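Local coordinates for protein zebrafish RNase5 (Danio rerio, PDB 3LJE) that probably cleaves RNA as a ribonuclease of the pancreatic ribonuclease family, related to the angiogenins, at residues Ala31-Ile37 with Val48-Ile52; Thr41-Cys45 with Gly90-Cys96; Pro81-Lys86 with Tyr98-Ser103; Thr104-Val108 with His118-Gly122. All blocks are in the same frame, centred on the assembly; numbering follows the deposited sequence.

Contact 1. Residues Ala31-Ile37 with Val48-Ile52; sequences AMSIKKI and VNTFI
Residues Ala31-Ile34 are the last turn of a helix, closed by Lys35 N to Ala31 O (3.0 Å). Lys36, with positive phi (53°), ends it in a Schellman motif: Ile37 N bonds Met32 O at 3.0 Å and Lys36 N bonds Ser33 O at 2.9 Å. Val48-Ile52 is an extended strand, with CA-CA distances of 8.3 Å for Met32-Asn49 and 9.5 Å for Ala31-Phe51. Asn49 (chi1 t) and Phe51 (chi1 m) point toward the helix end. Around the Phe51 ring gather Lys35 CD (3.5 Å from CE1), Ile37 CD1 (3.6 Å from CZ) and Ala31 CB (4.1 Å from CZ). Met32, all m, adds a Met-aromatic contact, SD lying 4.0 Å from Phe51 CE2, while its CE packs 3.7 Å from Asn49 CB. Asn49 OD1 bonds Lys46 NZ within the CKxxNTF signature of pancreatic ribonucleases. The strand pairs with strand 80-89 through Asn49 and Phe51, helix 8-18 borders Asn49 and Ile37, and Met32 reaches Tyr98 on strand 97-112.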
loop_
_atom_site.group_PDB
_atom_site.type_symbol
_atom_site.label_atom_id
_atom_site.label_comp_id
_atom_site.label_asym_id
_atom_site.label_seq_id
_atom_site.Cartn_x
_atom_site.Cartn_y
_atom_site.Cartn_z
ATOM N N ALA A 31 -0.192 -9.203 -9.248
ATOM C CA ALA A 31 0.412 -8.611 -8.064
ATOM C C ALA A 31 -0.394 -9.042 -6.831
ATOM O O ALA A 31 0.184 -9.447 -5.831
ATOM C CB ALA A 31 0.472 -7.092 -8.173
ATOM N N MET A 32 -1.734 -8.944 -6.893
ATOM C CA MET A 32 -2.551 -9.307 -5.702
ATOM C C MET A 32 -2.356 -10.807 -5.367
ATOM O O MET A 32 -2.340 -11.243 -4.232
ATOM C CB MET A 32 -4.062 -9.023 -5.984
ATOM C CG MET A 32 -4.383 -7.487 -6.150
ATOM S SD MET A 32 -3.936 -6.493 -4.586
ATOM C CE MET A 32 -5.406 -7.011 -3.558
ATOM N N SER A 33 -2.231 -11.567 -6.420
ATOM C CA SER A 33 -2.065 -13.005 -6.253
ATOM C C SER A 33 -0.642 -13.384 -5.726
ATOM O O SER A 33 -0.529 -14.006 -4.694
ATOM C CB SER A 33 -2.334 -13.656 -7.622
ATOM O OG SER A 33 -1.965 -15.007 -7.520
ATOM N N ILE A 34 0.404 -12.965 -6.421
ATOM C CA ILE A 34 1.756 -13.429 -6.023
ATOM C C ILE A 34 2.167 -12.815 -4.646
ATOM O O ILE A 34 2.844 -13.472 -3.879
ATOM C CB ILE A 34 2.809 -13.048 -7.119
ATOM C CG1 ILE A 34 4.109 -13.866 -6.863
ATOM C CG2 ILE A 34 3.174 -11.530 -7.131
ATOM C CD1 ILE A 34 5.221 -13.453 -7.983
ATOM N N LYS A 35 1.636 -11.621 -4.297
ATOM C CA LYS A 35 2.040 -10.992 -2.979
ATOM C C LYS A 35 1.081 -11.508 -1.936
ATOM O O LYS A 35 1.151 -11.158 -0.718
ATOM C CB LYS A 35 1.985 -9.434 -3.087
ATOM C CG LYS A 35 3.057 -8.784 -4.122
ATOM C CD LYS A 35 2.603 -7.332 -4.447
ATOM C CE LYS A 35 3.407 -6.722 -5.662
ATOM N NZ LYS A 35 4.771 -6.392 -5.200
ATOM N N LYS A 36 0.178 -12.382 -2.354
ATOM C CA LYS A 36 -0.754 -12.937 -1.406
ATOM C C LYS A 36 -1.538 -11.895 -0.572
ATOM O O LYS A 36 -1.707 -12.015 0.683
ATOM C CB LYS A 36 -0.017 -13.895 -0.444
ATOM C CG LYS A 36 0.678 -15.034 -1.200
ATOM C CD LYS A 36 1.043 -16.190 -0.151
ATOM C CE LYS A 36 1.162 -17.577 -0.796
ATOM N NZ LYS A 36 2.017 -17.547 -1.998
ATOM N N ILE A 37 -2.097 -10.911 -1.259
ATOM C CA ILE A 37 -2.772 -9.856 -0.520
ATOM C C ILE A 37 -4.241 -10.208 -0.446
ATOM O O ILE A 37 -4.931 -10.133 -1.472
ATOM C CB ILE A 37 -2.617 -8.550 -1.244
ATOM C CG1 ILE A 37 -1.090 -8.292 -1.308
ATOM C CG2 ILE A 37 -3.381 -7.344 -0.493
ATOM C CD1 ILE A 37 -0.783 -7.122 -2.237
ATOM N N VAL A 48 -9.876 -3.471 -2.148
ATOM C CA VAL A 48 -9.115 -2.308 -2.760
ATOM C C VAL A 48 -7.705 -2.351 -2.226
ATOM O O VAL A 48 -7.473 -2.556 -1.016
ATOM C CB VAL A 48 -9.836 -0.952 -2.625
ATOM C CG1 VAL A 48 -8.950 0.173 -3.134
ATOM C CG2 VAL A 48 -11.165 -0.960 -3.383
ATOM N N ASN A 49 -6.684 -2.175 -3.103
ATOM C CA ASN A 49 -5.358 -2.142 -2.524
ATOM C C ASN A 49 -4.504 -1.264 -3.451
ATOM O O ASN A 49 -4.366 -1.523 -4.664
ATOM C CB ASN A 49 -4.754 -3.564 -2.492
ATOM C CG ASN A 49 -3.398 -3.590 -1.808
ATOM O OD1 ASN A 49 -3.324 -3.690 -0.579
ATOM N ND2 ASN A 49 -2.299 -3.430 -2.606
ATOM N N THR A 50 -3.929 -0.232 -2.846
ATOM C CA THR A 50 -3.087 0.608 -3.635
ATOM C C THR A 50 -1.595 0.302 -3.498
ATOM O O THR A 50 -1.041 0.197 -2.393
ATOM C CB THR A 50 -3.352 2.116 -3.145
ATOM O OG1 THR A 50 -4.727 2.342 -3.359
ATOM C CG2 THR A 50 -2.381 3.169 -3.903
ATOM N N PHE A 51 -0.906 0.352 -4.649
ATOM C CA PHE A 51 0.545 0.252 -4.687
ATOM C C PHE A 51 1.153 1.634 -5.004
ATOM O O PHE A 51 0.804 2.252 -6.019
ATOM C CB PHE A 51 0.968 -0.724 -5.822
ATOM C CG PHE A 51 0.499 -2.126 -5.538
ATOM C CD1 PHE A 51 1.299 -2.956 -4.684
ATOM C CD2 PHE A 51 -0.721 -2.605 -6.075
ATOM C CE1 PHE A 51 0.832 -4.297 -4.379
ATOM C CE2 PHE A 51 -1.144 -3.927 -5.789
ATOM C CZ PHE A 51 -0.373 -4.749 -4.950
ATOM N N ILE A 52 2.013 2.096 -4.126
ATOM C CA ILE A 52 2.657 3.386 -4.320
ATOM C C ILE A 52 3.862 3.064 -5.240
ATOM O O ILE A 52 4.733 2.199 -4.926
ATOM C CB ILE A 52 3.205 3.928 -3.003
ATOM C CG1 ILE A 52 2.015 4.082 -1.977
ATOM C CG2 ILE A 52 3.982 5.311 -3.280
ATOM C CD1 ILE A 52 2.635 4.223 -0.487
#

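Contact 2. Residues Thr41-Cys45 with Gly90-Cys96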
loop_
_atom_site.group_PDB
_atom_site.type_symbol
_atom_site.label_atom_id
_atom_site.label_comp_id
_atom_site.label_asym_id
_atom_site.label_seq_id
_atom_site.Cartn_x
_atom_site.Cartn_y
_atom_site.Cartn_z
ATOM N N THR A 41 -6.344 -12.162 6.888
ATOM C CA THR A 41 -6.415 -13.546 7.350
ATOM C C THR A 41 -7.471 -14.330 6.597
ATOM O O THR A 41 -8.563 -13.831 6.339
ATOM C CB THR A 41 -6.744 -13.572 8.853
ATOM O OG1 THR A 41 -5.527 -13.630 9.606
ATOM C CG2 THR A 41 -7.613 -14.785 9.171
ATOM N N GLY A 42 -7.174 -15.543 6.243
ATOM C CA GLY A 42 -8.122 -16.268 5.457
ATOM C C GLY A 42 -7.926 -15.859 4.004
ATOM O O GLY A 42 -7.000 -15.124 3.670
ATOM N N ASN A 43 -8.821 -16.318 3.105
ATOM C CA ASN A 43 -8.659 -16.115 1.668
ATOM C C ASN A 43 -9.687 -15.240 0.937
ATOM O O ASN A 43 -9.847 -15.382 -0.278
ATOM C CB ASN A 43 -8.686 -17.479 0.954
ATOM C CG ASN A 43 -7.458 -18.279 1.272
ATOM O OD1 ASN A 43 -6.458 -18.220 0.555
ATOM N ND2 ASN A 43 -7.513 -19.042 2.364
ATOM N N ASP A 44 -10.403 -14.341 1.597
ATOM C CA ASP A 44 -11.314 -13.533 0.806
ATOM C C ASP A 44 -10.465 -12.533 -0.049
ATOM O O ASP A 44 -9.320 -12.202 0.288
ATOM C CB ASP A 44 -12.288 -12.745 1.696
ATOM C CG ASP A 44 -12.989 -13.643 2.765
ATOM O OD1 ASP A 44 -13.402 -14.781 2.390
ATOM O OD2 ASP A 44 -13.114 -13.195 3.954
ATOM N N CYS A 45 -11.048 -12.137 -1.168
ATOM C CA CYS A 45 -10.447 -11.199 -2.105
ATOM C C CYS A 45 -10.525 -9.863 -1.430
ATOM O O CYS A 45 -11.583 -9.460 -0.947
ATOM C CB CYS A 45 -11.268 -11.111 -3.377
ATOM S SG CYS A 45 -11.307 -12.664 -4.359
ATOM N N GLY A 90 -15.402 -11.890 -7.921
ATOM C CA GLY A 90 -14.797 -13.032 -7.238
ATOM C C GLY A 90 -14.980 -12.803 -5.738
ATOM O O GLY A 90 -15.051 -11.637 -5.294
ATOM N N ASN A 91 -15.024 -13.866 -4.946
ATOM C CA ASN A 91 -15.207 -13.692 -3.541
ATOM C C ASN A 91 -13.974 -14.169 -2.765
ATOM O O ASN A 91 -13.592 -13.558 -1.736
ATOM C CB ASN A 91 -16.471 -14.432 -3.097
ATOM C CG ASN A 91 -17.717 -13.893 -3.768
ATOM O OD1 ASN A 91 -18.165 -14.423 -4.792
ATOM N ND2 ASN A 91 -18.268 -12.803 -3.225
ATOM N N ARG A 92 -13.358 -15.254 -3.242
ATOM C CA ARG A 92 -12.167 -15.734 -2.553
ATOM C C ARG A 92 -11.088 -16.087 -3.551
ATOM O O ARG A 92 -11.397 -16.276 -4.713
ATOM C CB ARG A 92 -12.466 -17.000 -1.730
ATOM C CG ARG A 92 -13.726 -16.903 -0.827
ATOM C CD ARG A 92 -13.701 -18.103 0.133
ATOM N NE ARG A 92 -12.524 -17.955 0.989
ATOM C CZ ARG A 92 -12.524 -17.467 2.244
ATOM N NH1 ARG A 92 -13.673 -17.087 2.838
ATOM N NH2 ARG A 92 -11.351 -17.285 2.893
ATOM N N ARG A 93 -9.824 -16.171 -3.082
ATOM C CA ARG A 93 -8.710 -16.603 -3.974
ATOM C C ARG A 93 -9.124 -18.025 -4.445
ATOM O O ARG A 93 -9.660 -18.806 -3.641
ATOM C CB ARG A 93 -7.405 -16.823 -3.194
ATOM C CG ARG A 93 -6.603 -15.625 -2.757
ATOM C CD ARG A 93 -5.249 -16.090 -2.042
ATOM N NE ARG A 93 -4.257 -16.804 -2.880
ATOM C CZ ARG A 93 -3.200 -16.200 -3.484
ATOM N NH1 ARG A 93 -2.990 -14.874 -3.381
ATOM N NH2 ARG A 93 -2.269 -16.921 -4.100
ATOM N N PRO A 94 -8.799 -18.404 -5.686
ATOM C CA PRO A 94 -8.049 -17.584 -6.667
ATOM C C PRO A 94 -8.938 -16.888 -7.705
ATOM O O PRO A 94 -8.495 -16.540 -8.845
ATOM C CB PRO A 94 -7.218 -18.649 -7.364
ATOM C CG PRO A 94 -8.356 -19.777 -7.600
ATOM C CD PRO A 94 -9.028 -19.785 -6.191
ATOM N N ASN A 95 -10.192 -16.665 -7.355
ATOM C CA ASN A 95 -11.044 -16.128 -8.368
ATOM C C ASN A 95 -11.032 -14.607 -8.409
ATOM O O ASN A 95 -11.797 -14.054 -9.178
ATOM C CB ASN A 95 -12.486 -16.579 -8.137
ATOM C CG ASN A 95 -12.604 -18.076 -7.815
ATOM O OD1 ASN A 95 -11.973 -18.925 -8.490
ATOM N ND2 ASN A 95 -13.456 -18.421 -6.819
ATOM N N CYS A 96 -10.218 -13.943 -7.591
ATOM C CA CYS A 96 -10.262 -12.482 -7.615
ATOM C C CYS A 96 -9.884 -11.831 -8.979
ATOM O O CYS A 96 -8.887 -12.203 -9.587
ATOM C CB CYS A 96 -9.328 -11.944 -6.527
ATOM S SG CYS A 96 -9.369 -12.879 -4.967
#
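Two backbone hydrogen bonds, Arg93 N to Asn43 O (2.9 Å) and Cys45 N to Asn91 O (3.0 Å), flank a single beta bridge between Asp44 and Arg92, whose CA atoms are 4.1 Å apart. The bridge joins two surface loops that the Cys45-Cys96 disulfide also ties together (SG to SG 2.0 Å, chi3 -88°); this disulfide corresponds to one of those shared by pancreatic ribonucleases and angiogenins. Asp44 and Arg92 are also paired as a salt bridge, but Asp44 OD1 and Arg92 NH1 are modelled implausibly close at 2.4 Å, so its detailed geometry is uncertain. Between the main hydrogen bonds the backbones are near enough for CA-H...O contacts, Arg92 CA to Asn43 O at 3.3 Å and Asp44 CA to Asn91 O at 3.4 Å. Beyond the bridge, a cis peptide before Pro94 helps reverse the chain, and Asn95 N bonds Arg92 O at 2.9 Å. Arg93 CD packs 3.6 Å from Asn43 OD1, while its guanidinium bonds Ser33 O at the end of helix 28-34. Leu87 of strand 80-89 touches both cysteines. The sulfur of Cys45 also nestles against the opposing backbone, SG lying 3.5 Å from Arg92 N.

Contact 3. Residues Pro81-Lys86 with Tyr98-Ser103; sequences PVVTCK and YRGTSS
Two extended strands run antiparallel, 160° between their directions and 4.5 Å between axes at closest approach. Pro81 enters the pairing beside Ser103. Val82 and Ser103 form a hydrogen-bonded pair (CA-CA 5.5 Å), Val82 N to Ser103 O and Ser103 N to Val82 O both 2.9 Å, with Val82 CG2 3.5 Å from Ser103 OG. Val83 and Ser102 follow as a non-hydrogen-bonded pair (CA-CA 4.2 Å), Val83 CG2 meeting Ser102 CB at 3.9 Å. Thr84 is hydrogen-bonded to Thr101, N to O 2.9 Å each way; Thr84 OG1 (chi1 m), which also bonds Thr50 OG1, holds a water at 2.8 Å that bonds Ser103 OG (2.9 Å) and donates to Thr101 O (3.2 Å). Cys85 faces Gly100 (CA-CA 4.5 Å); its CB touches Tyr98 CD1 at 4.0 Å and its sulfur is in a disulfide with Cys28. Lys86 closes with Arg99, Lys86 N to Arg99 O 3.0 Å and Arg99 N to Lys86 O 2.9 Å. Val83 and Cys85 face helix 28-34 and its neighbouring loop; Val82, Thr84 and Lys86 occupy the other face. This is the long central beta hairpin of the ribonuclease A fold, with strand 48-52 on its flank.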
loop_
_atom_site.group_PDB
_atom_site.type_symbol
_atom_site.label_atom_id
_atom_site.label_comp_id
_atom_site.label_asym_id
_atom_site.label_seq_id
_atom_site.Cartn_x
_atom_site.Cartn_y
_atom_site.Cartn_z
ATOM N N PRO A 81 2.914 8.963 -7.214
ATOM C CA PRO A 81 2.283 8.142 -8.228
ATOM C C PRO A 81 1.761 6.867 -7.618
ATOM O O PRO A 81 2.483 6.181 -6.893
ATOM C CB PRO A 81 3.391 7.843 -9.229
ATOM C CG PRO A 81 4.640 7.828 -8.396
ATOM C CD PRO A 81 4.308 8.501 -7.090
ATOM N N VAL A 82 0.549 6.482 -7.916
ATOM C CA VAL A 82 0.011 5.237 -7.381
ATOM C C VAL A 82 -0.804 4.479 -8.398
ATOM O O VAL A 82 -1.343 5.051 -9.340
ATOM C CB VAL A 82 -0.944 5.423 -6.125
ATOM C CG1 VAL A 82 -0.148 6.244 -4.961
ATOM C CG2 VAL A 82 -2.314 6.146 -6.555
ATOM N N VAL A 83 -0.901 3.160 -8.174
ATOM C CA VAL A 83 -1.815 2.338 -8.960
ATOM C C VAL A 83 -2.751 1.700 -7.958
ATOM O O VAL A 83 -2.280 0.996 -7.019
ATOM C CB VAL A 83 -1.081 1.205 -9.745
ATOM C CG1 VAL A 83 -2.180 0.074 -10.139
ATOM C CG2 VAL A 83 -0.342 1.832 -10.913
ATOM N N THR A 84 -4.044 1.976 -8.083
ATOM C CA THR A 84 -5.051 1.366 -7.215
ATOM C C THR A 84 -5.760 0.191 -7.865
ATOM O O THR A 84 -6.294 0.324 -9.018
ATOM C CB THR A 84 -6.107 2.407 -6.785
ATOM O OG1 THR A 84 -5.416 3.438 -6.050
ATOM C CG2 THR A 84 -7.142 1.760 -5.885
ATOM N N CYS A 85 -5.776 -0.982 -7.169
ATOM C CA CYS A 85 -6.402 -2.189 -7.740
ATOM C C CYS A 85 -7.750 -2.359 -7.042
ATOM O O CYS A 85 -7.737 -2.417 -5.852
ATOM C CB CYS A 85 -5.525 -3.450 -7.440
ATOM S SG CYS A 85 -3.938 -3.283 -8.332
ATOM N N LYS A 86 -8.870 -2.383 -7.775
ATOM C CA LYS A 86 -10.196 -2.533 -7.151
ATOM C C LYS A 86 -10.845 -3.797 -7.661
ATOM O O LYS A 86 -10.888 -4.043 -8.841
ATOM C CB LYS A 86 -11.148 -1.373 -7.492
ATOM C CG LYS A 86 -10.518 -0.057 -7.221
ATOM C CD LYS A 86 -11.403 1.168 -7.666
ATOM C CE LYS A 86 -10.380 2.297 -8.112
ATOM N NZ LYS A 86 -10.407 3.427 -7.090
ATOM N N TYR A 98 -9.372 -7.884 -10.712
ATOM C CA TYR A 98 -9.269 -6.431 -10.405
ATOM C C TYR A 98 -9.239 -5.521 -11.624
ATOM O O TYR A 98 -8.869 -5.955 -12.723
ATOM C CB TYR A 98 -7.953 -6.202 -9.608
ATOM C CG TYR A 98 -7.949 -6.842 -8.280
ATOM C CD1 TYR A 98 -8.429 -6.125 -7.144
ATOM C CD2 TYR A 98 -7.575 -8.178 -8.114
ATOM C CE1 TYR A 98 -8.530 -6.716 -5.929
ATOM C CE2 TYR A 98 -7.703 -8.783 -6.872
ATOM C CZ TYR A 98 -8.175 -8.035 -5.796
ATOM O OH TYR A 98 -8.258 -8.565 -4.553
ATOM N N ARG A 99 -9.546 -4.230 -11.422
ATOM C CA ARG A 99 -9.392 -3.262 -12.487
ATOM C C ARG A 99 -8.390 -2.325 -11.869
ATOM O O ARG A 99 -8.489 -2.022 -10.682
ATOM C CB ARG A 99 -10.727 -2.551 -12.716
ATOM C CG ARG A 99 -10.706 -1.284 -13.587
ATOM C CD ARG A 99 -10.344 -1.502 -15.117
ATOM N NE ARG A 99 -11.270 -2.347 -15.936
ATOM C CZ ARG A 99 -12.592 -2.547 -15.717
ATOM N NH1 ARG A 99 -13.215 -1.977 -14.681
ATOM N NH2 ARG A 99 -13.302 -3.332 -16.552
ATOM N N GLY A 100 -7.431 -1.846 -12.610
ATOM C CA GLY A 100 -6.450 -0.946 -12.013
ATOM C C GLY A 100 -6.591 0.492 -12.550
ATOM O O GLY A 100 -6.981 0.674 -13.708
ATOM N N THR A 101 -6.294 1.486 -11.719
ATOM C CA THR A 101 -6.308 2.882 -12.139
ATOM C C THR A 101 -5.020 3.540 -11.677
ATOM O O THR A 101 -4.574 3.319 -10.542
ATOM C CB THR A 101 -7.450 3.627 -11.458
ATOM O OG1 THR A 101 -8.683 3.048 -11.851
ATOM C CG2 THR A 101 -7.432 5.115 -11.895
ATOM N N SER A 102 -4.330 4.257 -12.546
ATOM C CA SER A 102 -3.138 4.866 -12.015
ATOM C C SER A 102 -3.515 6.349 -11.808
ATOM O O SER A 102 -4.265 6.952 -12.629
ATOM C CB SER A 102 -1.970 4.720 -12.970
ATOM O OG SER A 102 -1.917 5.794 -13.873
ATOM N N SER A 103 -3.069 6.906 -10.695
ATOM C CA SER A 103 -3.408 8.276 -10.504
ATOM C C SER A 103 -2.386 8.876 -9.641
ATOM O O SER A 103 -1.381 8.216 -9.257
ATOM C CB SER A 103 -4.771 8.419 -9.854
ATOM O OG SER A 103 -4.599 7.972 -8.543
HETATM O O HOH W 1 -5.531 5.279 -8.175
#

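Contact 4. Residues Thr104-Val108 with His118-Gly122; sequences TRYIV and HYDEG. With SO4 (sulfate ion), chain C.
This contact lies in the C-terminal hairpin that carries one wall of the probable active site of a pancreatic-type ribonuclease. The runs from Arg105 CA to Val108 CA and from His118 CA to Glu121 CA lie 139° apart, roughly antiparallel and splayed. The backbones meet at Val108 and Asp120 (CA-CA 5.5 Å), where Asp120 N bonds Val108 O at 2.9 Å; Val108 CB and Asp120 CB lie 4.0 Å apart. Where the chains diverge, a water fills the gap: it accepts from Val108 N (2.9 Å), donates to Asp120 O (2.7 Å) and takes a weak bond from Arg105 NH1 (2.6 Å). The Arg105 side chain (chi1 p, chi2 t) brings its guanidinium beside Tyr119, but NH1 and Tyr119 OH are modelled too close, at 2.2 Å, to be interpreted. Ile107 CG2 packs 3.9 Å from Tyr119 CE1, at the ring edge. Asp120 (chi1 t) makes an Asx turn, OD1 accepting from Gly122 N at 2.9 Å. His118 (chi1 t) places ND1 3.2 Å from sulfate O2, which Tyr119 N bonds at 3.0 Å; His18 and Lys46 also bind the sulfate. That ion, probably from the crystallisation liquor, is consistent with a phosphate subsite formed by the family's catalytic histidines and lysine. Glu121 bonds Thr50, at the position whose glutamine in human angiogenin obstructs the pyrimidine pocket, which suggests a similarly restrained site.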
loop_
_atom_site.group_PDB
_atom_site.type_symbol
_atom_site.label_atom_id
_atom_site.label_comp_id
_atom_site.label_asym_id
_atom_site.label_seq_id
_atom_site.Cartn_x
_atom_site.Cartn_y
_atom_site.Cartn_z
ATOM N N THR A 104 -2.552 10.157 -9.331
ATOM C CA THR A 104 -1.566 10.736 -8.480
ATOM C C THR A 104 -2.348 11.376 -7.310
ATOM O O THR A 104 -3.383 11.978 -7.508
ATOM C CB THR A 104 -0.687 11.784 -9.255
ATOM O OG1 THR A 104 -1.462 12.949 -9.589
ATOM C CG2 THR A 104 -0.196 11.194 -10.606
ATOM N N ARG A 105 -1.820 11.247 -6.133
ATOM C CA ARG A 105 -2.482 11.764 -4.996
ATOM C C ARG A 105 -1.565 11.909 -3.832
ATOM O O ARG A 105 -0.502 11.316 -3.753
ATOM C CB ARG A 105 -3.633 10.802 -4.636
ATOM C CG ARG A 105 -3.219 9.410 -4.325
ATOM C CD ARG A 105 -4.471 8.489 -4.002
ATOM N NE ARG A 105 -5.122 8.990 -2.761
ATOM C CZ ARG A 105 -5.110 8.409 -1.541
ATOM N NH1 ARG A 105 -4.487 7.243 -1.361
ATOM N NH2 ARG A 105 -5.750 8.980 -0.498
ATOM N N TYR A 106 -1.997 12.744 -2.867
ATOM C CA TYR A 106 -1.275 12.905 -1.640
ATOM C C TYR A 106 -1.551 11.605 -0.841
ATOM O O TYR A 106 -2.729 11.314 -0.564
ATOM C CB TYR A 106 -1.820 14.153 -0.849
ATOM C CG TYR A 106 -1.343 15.424 -1.557
ATOM C CD1 TYR A 106 -0.172 15.985 -1.250
ATOM C CD2 TYR A 106 -2.120 15.984 -2.612
ATOM C CE1 TYR A 106 0.324 17.113 -1.940
ATOM C CE2 TYR A 106 -1.659 17.138 -3.334
ATOM C CZ TYR A 106 -0.439 17.684 -2.969
ATOM O OH TYR A 106 -0.014 18.849 -3.563
ATOM N N ILE A 107 -0.525 10.891 -0.424
ATOM C CA ILE A 107 -0.736 9.650 0.250
ATOM C C ILE A 107 -0.702 9.931 1.766
ATOM O O ILE A 107 0.065 10.778 2.221
ATOM C CB ILE A 107 0.315 8.604 -0.142
ATOM C CG1 ILE A 107 1.769 9.131 0.106
ATOM C CG2 ILE A 107 0.099 8.222 -1.641
ATOM C CD1 ILE A 107 2.879 8.079 -0.041
ATOM N N VAL A 108 -1.494 9.130 2.483
ATOM C CA VAL A 108 -1.620 9.262 3.936
ATOM C C VAL A 108 -1.217 7.914 4.529
ATOM O O VAL A 108 -1.826 6.904 4.186
ATOM C CB VAL A 108 -3.068 9.575 4.270
ATOM C CG1 VAL A 108 -3.175 9.670 5.845
ATOM C CG2 VAL A 108 -3.447 10.958 3.586
ATOM N N HIS A 118 1.147 1.576 7.674
ATOM C CA HIS A 118 -0.209 1.450 7.214
ATOM C C HIS A 118 -0.419 2.444 6.072
ATOM O O HIS A 118 0.172 3.519 6.082
ATOM C CB HIS A 118 -1.153 1.795 8.431
ATOM C CG HIS A 118 -2.581 1.987 8.068
ATOM N ND1 HIS A 118 -3.435 0.928 7.807
ATOM C CD2 HIS A 118 -3.319 3.129 7.896
ATOM C CE1 HIS A 118 -4.636 1.397 7.491
ATOM N NE2 HIS A 118 -4.595 2.725 7.537
ATOM N N TYR A 119 -1.246 2.057 5.130
ATOM C CA TYR A 119 -1.636 2.906 4.010
ATOM C C TYR A 119 -3.094 3.233 4.153
ATOM O O TYR A 119 -3.944 2.335 4.272
ATOM C CB TYR A 119 -1.413 2.207 2.659
ATOM C CG TYR A 119 -1.841 3.144 1.496
ATOM C CD1 TYR A 119 -0.972 4.160 1.060
ATOM C CD2 TYR A 119 -3.075 3.036 0.877
ATOM C CE1 TYR A 119 -1.327 5.049 0.047
ATOM C CE2 TYR A 119 -3.417 3.910 -0.187
ATOM C CZ TYR A 119 -2.515 4.910 -0.556
ATOM O OH TYR A 119 -2.846 5.773 -1.569
ATOM N N ASP A 120 -3.482 4.492 4.130
ATOM C CA ASP A 120 -4.907 4.824 4.221
ATOM C C ASP A 120 -5.518 4.869 2.820
ATOM O O ASP A 120 -5.191 5.755 2.045
ATOM C CB ASP A 120 -5.083 6.172 4.918
ATOM C CG ASP A 120 -6.524 6.592 5.150
ATOM O OD1 ASP A 120 -7.440 5.903 4.648
ATOM O OD2 ASP A 120 -6.747 7.621 5.844
ATOM N N GLU A 121 -6.414 3.916 2.501
ATOM C CA GLU A 121 -7.031 3.882 1.148
ATOM C C GLU A 121 -8.046 5.010 0.944
ATOM O O GLU A 121 -8.378 5.351 -0.195
ATOM C CB GLU A 121 -7.754 2.555 0.864
ATOM C CG GLU A 121 -6.844 1.333 0.819
ATOM C CD GLU A 121 -5.940 1.258 -0.410
ATOM O OE1 GLU A 121 -6.145 2.043 -1.355
ATOM O OE2 GLU A 121 -5.011 0.411 -0.409
ATOM N N GLY A 122 -8.554 5.596 2.015
ATOM C CA GLY A 122 -9.494 6.705 1.835
ATOM C C GLY A 122 -10.899 6.230 2.229
ATOM O O GLY A 122 -11.118 4.960 2.265
HETATM S S SO4 C . -3.493 -1.511 5.089
HETATM O O1 SO4 C . -4.627 -0.563 4.490
HETATM O O2 SO4 C . -2.137 -0.798 5.385
HETATM O O3 SO4 C . -4.018 -2.144 6.370
HETATM O O4 SO4 C . -3.347 -2.655 4.004
HETATM O O HOH W 2 -3.566 7.681 1.077
#

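Overall arrangement
Strand 48-52 links most of the set. From contact 1 it pairs with contact 3, Phe51 N lying 2.8 Å from Val83 O and Asn49 O 2.9 Å from Cys85 N, and it meets contact 4 where Thr50 OG1 lies 2.5 Å from Glu121 OE1. Contacts 3 and 4 follow one another along strand 97-112, joined by Val82 CG1 packing 3.9 Å from Ile107 CG2. Contact 2 is peripheral, reaching contact 1 through Arg93 NH1 at 2.9 Å from Ser33 O; its centre is about 23 Å from that of contact 4. The sulfate in the probable active site is bonded by contact 4 and lies about 5 Å from the Asn49 side chain of contact 1.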